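Tryptophan synthase alpha chain (Campylobacter jejuni, PDB 3THA) probably cleaves indoleglycerol phosphate to indole and glyceraldehyde 3-phosphate, the alpha-subunit half of the last step of tryptophan biosynthesis. Local coordinates at residues L22-L27 with I67-V73; I75-F79 with Y103-F108. All coordinates share one frame; numbering follows the deposited sequence.

Interaction 1: residues L22-L27 with I67-V73; sequences LGYPNL and IALDQGV
Gly23 meets Ala68 and Val73 where, in this TIM barrel, the loop after the first strand (15-21) lies against the end of helix 60-70. The backbones come close, with Gly23 CA 4.6 Å from Ala68 CA. Gly23, with no side chain and a positive phi, brings its CA directly against Val73 CG2, at 3.7 Å, while the methyl of Ala68 rests 3.5 Å from Leu22 O. No hydrogen bond crosses the interface. On one flank the Tyr24 ring, swung anti to its own backbone N (chi1 175°), brings CE1 to 3.4 Å from Ile67 CD1; on another, Leu27 CD1 lies across the two methyls of Val73. The amide of Gln71, its chain bent at chi2 (77°), reaches across to the loop, where NE2 lies 3.7 Å from Asn26 CB.

Behind this first shell, Ser30 OG accepts a hydrogen bond from Gly23 N, and Asn26, the N-cap of helix 27-35, directs its OD1 to Thr29 OG1. The side chain of Leu22 lies about 9 Å from that of Glu46, the predicted proton acceptor. Gly175 of the second subunit packs on Ile67. A Schellman motif ends the facing helix and turns Val73 toward the loop: Gly72 takes positive phi, and Val73 N bonds to Ala68 O at 2.9 Å.

Interaction 2: residues I75-F79 with Y103-F108; sequences IHSVF and YGLEKF
An aromatic cluster of His76, Phe79, Tyr103 and Phe108 joins helix 75-83 to the end of helix 97-103 and the first turn of helix 105-114, on the outer layer of the barrel. Tyr103 links His76 to Phe79. Over one face of its ring comes the rim of Phe79, with CE2 3.4 Å from Tyr103 CZ; the planes are inclined at 55°. The imidazole of His76 approaches at the edge of the same tyrosine, its CE1 3.7 Å from Tyr103 CE1, while Ile75 adds CG2 beside Tyr103 CD1. In Tyr103 a chi1 of -152° sets CG roughly anti to the backbone N, and the ring lies against helix 75-83.

Deeper in, Phe79 touches a second ring. Its CZ lies 3.8 Å from Phe108 CE2, the two planes again oblique, at 54°. Ile75 fills the angle between these phenylalanines: its CD1 sits 3.9 Å from Phe108 CE2, at the edge of that ring, and also lies over one face of Phe79, offset toward the rim. No hydrogen bond links the segments; the contacts are between rings and methyl groups.

Below the cluster, Phe93 of strand 90-94 packs against Ile75 and Phe79, and Leu99 of helix 97-103 supports Ile75 and Phe108. Gly104, with positive phi, breaks the chain between the two helices and is the N-cap of the second. Neighbouring outer helices packed side by side over a strand in this way are characteristic of the (beta/alpha)8 barrel.

From the N terminus, the chain leaves strand 15-21, and interaction 1 closes when the end of helix 60-70 returns to loop 22-27, after helix 27-35 and strand 44-48. Interaction 2 opens directly afterwards on helix 75-83 and closes beyond strand 90-94, at the start of helix 105-114. The two loops are therefore in series, neither nested nor crossed, with centres about 17 Å apart. Helix 75-83 is shared between them: while Ile75, His76 and Phe79 serve interaction 2, Val78 packs its CG1 3.6 Å from Leu22 CD1 and also touches Val73. Together the contacts tie the loop after strand 15-21, the end of helix 60-70, helix 75-83 and helices 97-103 and 105-114.

Interaction 1: residues L22-L27 with I67-V73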
loop_
_atom_site.group_PDB
_atom_site.type_symbol
_atom_site.label_atom_id
_atom_site.label_comp_id
_atom_site.label_asym_id
_atom_site.label_seq_id
_atom_site.Cartn_x
_atom_site.Cartn_y
_atom_site.Cartn_z
ATOM N N LEU B 22 14.506 3.888 -1.600
ATOM C CA LEU B 22 15.697 4.033 -2.400
ATOM C C LEU B 22 15.356 4.814 -3.643
ATOM O O LEU B 22 14.346 4.556 -4.272
ATOM C CB LEU B 22 16.217 2.656 -2.749
ATOM C CG LEU B 22 16.886 2.019 -1.525
ATOM C CD1 LEU B 22 17.498 0.707 -1.905
ATOM C CD2 LEU B 22 17.997 2.928 -0.962
ATOM N N GLY B 23 16.178 5.806 -3.973
ATOM C CA GLY B 23 15.964 6.620 -5.185
ATOM C C GLY B 23 15.183 7.909 -4.951
ATOM O O GLY B 23 14.862 8.610 -5.893
ATOM N N TYR B 24 14.892 8.220 -3.694
ATOM C CA TYR B 24 14.133 9.382 -3.352
ATOM C C TYR B 24 14.945 10.359 -2.469
ATOM O O TYR B 24 15.345 9.981 -1.363
ATOM C CB TYR B 24 12.857 8.958 -2.604
ATOM C CG TYR B 24 12.078 10.159 -2.111
ATOM C CD1 TYR B 24 11.538 11.070 -3.016
ATOM C CD2 TYR B 24 11.918 10.416 -0.741
ATOM C CE1 TYR B 24 10.819 12.195 -2.574
ATOM C CE2 TYR B 24 11.219 11.550 -0.301
ATOM C CZ TYR B 24 10.664 12.416 -1.215
ATOM O OH TYR B 24 9.968 13.541 -0.803
ATOM N N PRO B 25 15.147 11.616 -2.919
ATOM C CA PRO B 25 14.643 12.242 -4.125
ATOM C C PRO B 25 15.469 11.911 -5.360
ATOM O O PRO B 25 15.090 12.317 -6.478
ATOM C CB PRO B 25 14.734 13.746 -3.819
ATOM C CG PRO B 25 15.567 13.863 -2.554
ATOM C CD PRO B 25 16.093 12.503 -2.222
ATOM N N ASN B 26 16.592 11.213 -5.148
ATOM C CA ASN B 26 17.387 10.621 -6.206
ATOM C C ASN B 26 18.326 9.552 -5.639
ATOM O O ASN B 26 18.457 9.413 -4.421
ATOM C CB ASN B 26 18.093 11.663 -7.114
ATOM C CG ASN B 26 18.943 12.674 -6.340
ATOM O OD1 ASN B 26 19.595 12.323 -5.363
ATOM N ND2 ASN B 26 18.970 13.924 -6.810
ATOM N N LEU B 27 18.923 8.767 -6.526
ATOM C CA LEU B 27 19.709 7.633 -6.144
ATOM C C LEU B 27 20.968 8.082 -5.425
ATOM O O LEU B 27 21.397 7.467 -4.449
ATOM C CB LEU B 27 20.067 6.812 -7.384
ATOM C CG LEU B 27 20.478 5.353 -7.093
ATOM C CD1 LEU B 27 19.451 4.614 -6.178
ATOM C CD2 LEU B 27 20.738 4.563 -8.420
ATOM N N ILE B 67 8.711 9.178 -7.820
ATOM C CA ILE B 67 9.944 9.919 -8.048
ATOM C C ILE B 67 11.076 8.964 -8.370
ATOM O O ILE B 67 11.782 9.169 -9.355
ATOM C CB ILE B 67 10.292 10.854 -6.899
ATOM C CG1 ILE B 67 9.236 11.980 -6.819
ATOM C CG2 ILE B 67 11.643 11.492 -7.164
ATOM C CD1 ILE B 67 8.961 12.554 -5.413
ATOM N N ALA B 68 11.230 7.893 -7.582
ATOM C CA ALA B 68 12.284 6.952 -7.855
ATOM C C ALA B 68 12.087 6.397 -9.264
ATOM O O ALA B 68 13.068 6.321 -10.051
ATOM C CB ALA B 68 12.267 5.820 -6.838
ATOM N N LEU B 69 10.833 6.021 -9.573
ATOM C CA LEU B 69 10.516 5.322 -10.829
ATOM C C LEU B 69 10.799 6.153 -12.063
ATOM O O LEU B 69 11.448 5.673 -12.995
ATOM C CB LEU B 69 9.069 4.790 -10.882
ATOM C CG LEU B 69 8.741 3.591 -10.003
ATOM C CD1 LEU B 69 7.210 3.431 -9.966
ATOM C CD2 LEU B 69 9.448 2.323 -10.482
ATOM N N ASP B 70 10.348 7.395 -12.087
ATOM C CA ASP B 70 10.618 8.224 -13.273
ATOM C C ASP B 70 12.088 8.691 -13.361
ATOM O O ASP B 70 12.554 9.143 -14.412
ATOM C CB ASP B 70 9.703 9.434 -13.310
ATOM C CG ASP B 70 10.333 10.625 -12.676
ATOM O OD1 ASP B 70 10.361 11.691 -13.333
ATOM O OD2 ASP B 70 10.828 10.482 -11.533
ATOM N N GLN B 71 12.782 8.585 -12.230
ATOM C CA GLN B 71 14.154 8.946 -12.080
ATOM C C GLN B 71 14.943 7.711 -12.585
ATOM O O GLN B 71 16.159 7.776 -12.843
ATOM C CB GLN B 71 14.335 9.244 -10.597
ATOM C CG GLN B 71 15.658 9.644 -10.100
ATOM C CD GLN B 71 16.041 11.082 -10.400
ATOM O OE1 GLN B 71 15.230 12.013 -10.342
ATOM N NE2 GLN B 71 17.297 11.267 -10.698
ATOM N N GLY B 72 14.233 6.579 -12.750
ATOM C CA GLY B 72 14.776 5.428 -13.487
ATOM C C GLY B 72 15.266 4.348 -12.557
ATOM O O GLY B 72 15.793 3.334 -13.020
ATOM N N VAL B 73 15.068 4.567 -11.250
ATOM C CA VAL B 73 15.443 3.606 -10.190
ATOM C C VAL B 73 14.599 2.316 -10.188
ATOM O O VAL B 73 13.433 2.288 -9.709
ATOM C CB VAL B 73 15.415 4.247 -8.770
ATOM C CG1 VAL B 73 15.942 3.285 -7.741
ATOM C CG2 VAL B 73 16.250 5.538 -8.731
#

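Interaction 2: residues I75-F79 with Y103-F108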
loop_
_atom_site.group_PDB
_atom_site.type_symbol
_atom_site.label_atom_id
_atom_site.label_comp_id
_atom_site.label_asym_id
_atom_site.label_seq_id
_atom_site.Cartn_x
_atom_site.Cartn_y
_atom_site.Cartn_z
ATOM N N ILE B 75 15.116 -2.243 -9.618
ATOM C CA ILE B 75 15.798 -3.105 -8.686
ATOM C C ILE B 75 17.227 -3.339 -9.172
ATOM O O ILE B 75 18.156 -3.532 -8.371
ATOM C CB ILE B 75 14.985 -4.405 -8.404
ATOM C CG1 ILE B 75 15.759 -5.372 -7.492
ATOM C CG2 ILE B 75 14.483 -5.060 -9.703
ATOM C CD1 ILE B 75 15.874 -4.918 -6.003
ATOM N N HIS B 76 17.417 -3.240 -10.484
ATOM C CA HIS B 76 18.721 -3.485 -11.064
ATOM C C HIS B 76 19.720 -2.467 -10.572
ATOM O O HIS B 76 20.831 -2.840 -10.183
ATOM C CB HIS B 76 18.661 -3.494 -12.585
ATOM C CG HIS B 76 17.678 -4.480 -13.129
ATOM N ND1 HIS B 76 18.002 -5.799 -13.351
ATOM C CD2 HIS B 76 16.361 -4.350 -13.439
ATOM C CE1 HIS B 76 16.931 -6.435 -13.805
ATOM N NE2 HIS B 76 15.920 -5.582 -13.855
ATOM N N SER B 77 19.306 -1.192 -10.563
ATOM C CA SER B 77 20.197 -0.116 -10.176
ATOM C C SER B 77 20.396 -0.079 -8.639
ATOM O O SER B 77 21.487 0.286 -8.165
ATOM C CB SER B 77 19.752 1.214 -10.764
ATOM O OG SER B 77 18.614 1.724 -10.113
ATOM N N VAL B 78 19.374 -0.510 -7.888
ATOM C CA VAL B 78 19.502 -0.812 -6.435
ATOM C C VAL B 78 20.543 -1.902 -6.134
ATOM O O VAL B 78 21.469 -1.694 -5.334
ATOM C CB VAL B 78 18.148 -1.188 -5.804
ATOM C CG1 VAL B 78 18.319 -1.756 -4.381
ATOM C CG2 VAL B 78 17.205 0.026 -5.807
ATOM N N PHE B 79 20.397 -3.064 -6.768
ATOM C CA PHE B 79 21.407 -4.098 -6.638
ATOM C C PHE B 79 22.801 -3.526 -6.963
ATOM O O PHE B 79 23.783 -3.785 -6.230
ATOM C CB PHE B 79 21.073 -5.289 -7.524
ATOM C CG PHE B 79 20.015 -6.198 -6.957
ATOM C CD1 PHE B 79 19.955 -6.467 -5.572
ATOM C CD2 PHE B 79 19.105 -6.837 -7.809
ATOM C CE1 PHE B 79 18.990 -7.355 -5.038
ATOM C CE2 PHE B 79 18.143 -7.721 -7.293
ATOM C CZ PHE B 79 18.087 -7.967 -5.891
ATOM N N TYR B 103 11.505 -10.468 -11.099
ATOM C CA TYR B 103 12.898 -10.818 -11.095
ATOM C C TYR B 103 13.154 -12.314 -11.186
ATOM O O TYR B 103 14.125 -12.707 -11.824
ATOM C CB TYR B 103 13.522 -10.276 -9.831
ATOM C CG TYR B 103 14.975 -9.959 -9.978
ATOM C CD1 TYR B 103 15.411 -8.871 -10.732
ATOM C CD2 TYR B 103 15.908 -10.747 -9.353
ATOM C CE1 TYR B 103 16.779 -8.606 -10.862
ATOM C CE2 TYR B 103 17.218 -10.501 -9.457
ATOM C CZ TYR B 103 17.666 -9.434 -10.194
ATOM O OH TYR B 103 19.017 -9.280 -10.216
ATOM N N GLY B 104 12.258 -13.128 -10.598
ATOM C CA GLY B 104 12.418 -14.584 -10.420
ATOM C C GLY B 104 12.744 -14.833 -8.966
ATOM O O GLY B 104 13.643 -14.215 -8.436
ATOM N N LEU B 105 12.016 -15.714 -8.303
ATOM C CA LEU B 105 12.102 -15.855 -6.847
ATOM C C LEU B 105 13.491 -16.226 -6.294
ATOM O O LEU B 105 14.040 -15.559 -5.373
ATOM C CB LEU B 105 11.102 -16.872 -6.380
ATOM C CG LEU B 105 9.820 -16.487 -5.658
ATOM C CD1 LEU B 105 8.937 -15.474 -6.436
ATOM C CD2 LEU B 105 9.081 -17.807 -5.429
ATOM N N GLU B 106 14.038 -17.293 -6.869
ATOM C CA GLU B 106 15.381 -17.733 -6.587
ATOM C C GLU B 106 16.422 -16.652 -6.916
ATOM O O GLU B 106 17.215 -16.275 -6.041
ATOM C CB GLU B 106 15.647 -19.040 -7.355
ATOM C CG GLU B 106 17.053 -19.510 -7.332
ATOM C CD GLU B 106 17.129 -21.014 -7.446
ATOM O OE1 GLU B 106 17.160 -21.539 -8.596
ATOM O OE2 GLU B 106 17.163 -21.666 -6.373
ATOM N N LYS B 107 16.434 -16.165 -8.161
ATOM C CA LYS B 107 17.411 -15.148 -8.575
ATOM C C LYS B 107 17.477 -13.967 -7.569
ATOM O O LYS B 107 18.558 -13.489 -7.185
ATOM C CB LYS B 107 17.074 -14.616 -9.990
ATOM C CG LYS B 107 17.785 -15.276 -11.165
ATOM C CD LYS B 107 17.318 -16.719 -11.443
ATOM C CE LYS B 107 18.266 -17.458 -12.433
ATOM N NZ LYS B 107 17.983 -18.938 -12.568
ATOM N N PHE B 108 16.291 -13.499 -7.172
ATOM C CA PHE B 108 16.148 -12.381 -6.240
ATOM C C PHE B 108 16.811 -12.630 -4.873
ATOM O O PHE B 108 17.574 -11.779 -4.352
ATOM C CB PHE B 108 14.663 -12.064 -6.027
ATOM C CG PHE B 108 14.447 -10.810 -5.260
ATOM C CD1 PHE B 108 14.193 -10.856 -3.904
ATOM C CD2 PHE B 108 14.581 -9.553 -5.892
ATOM C CE1 PHE B 108 14.026 -9.677 -3.187
ATOM C CE2 PHE B 108 14.412 -8.388 -5.184
ATOM C CZ PHE B 108 14.142 -8.445 -3.825
#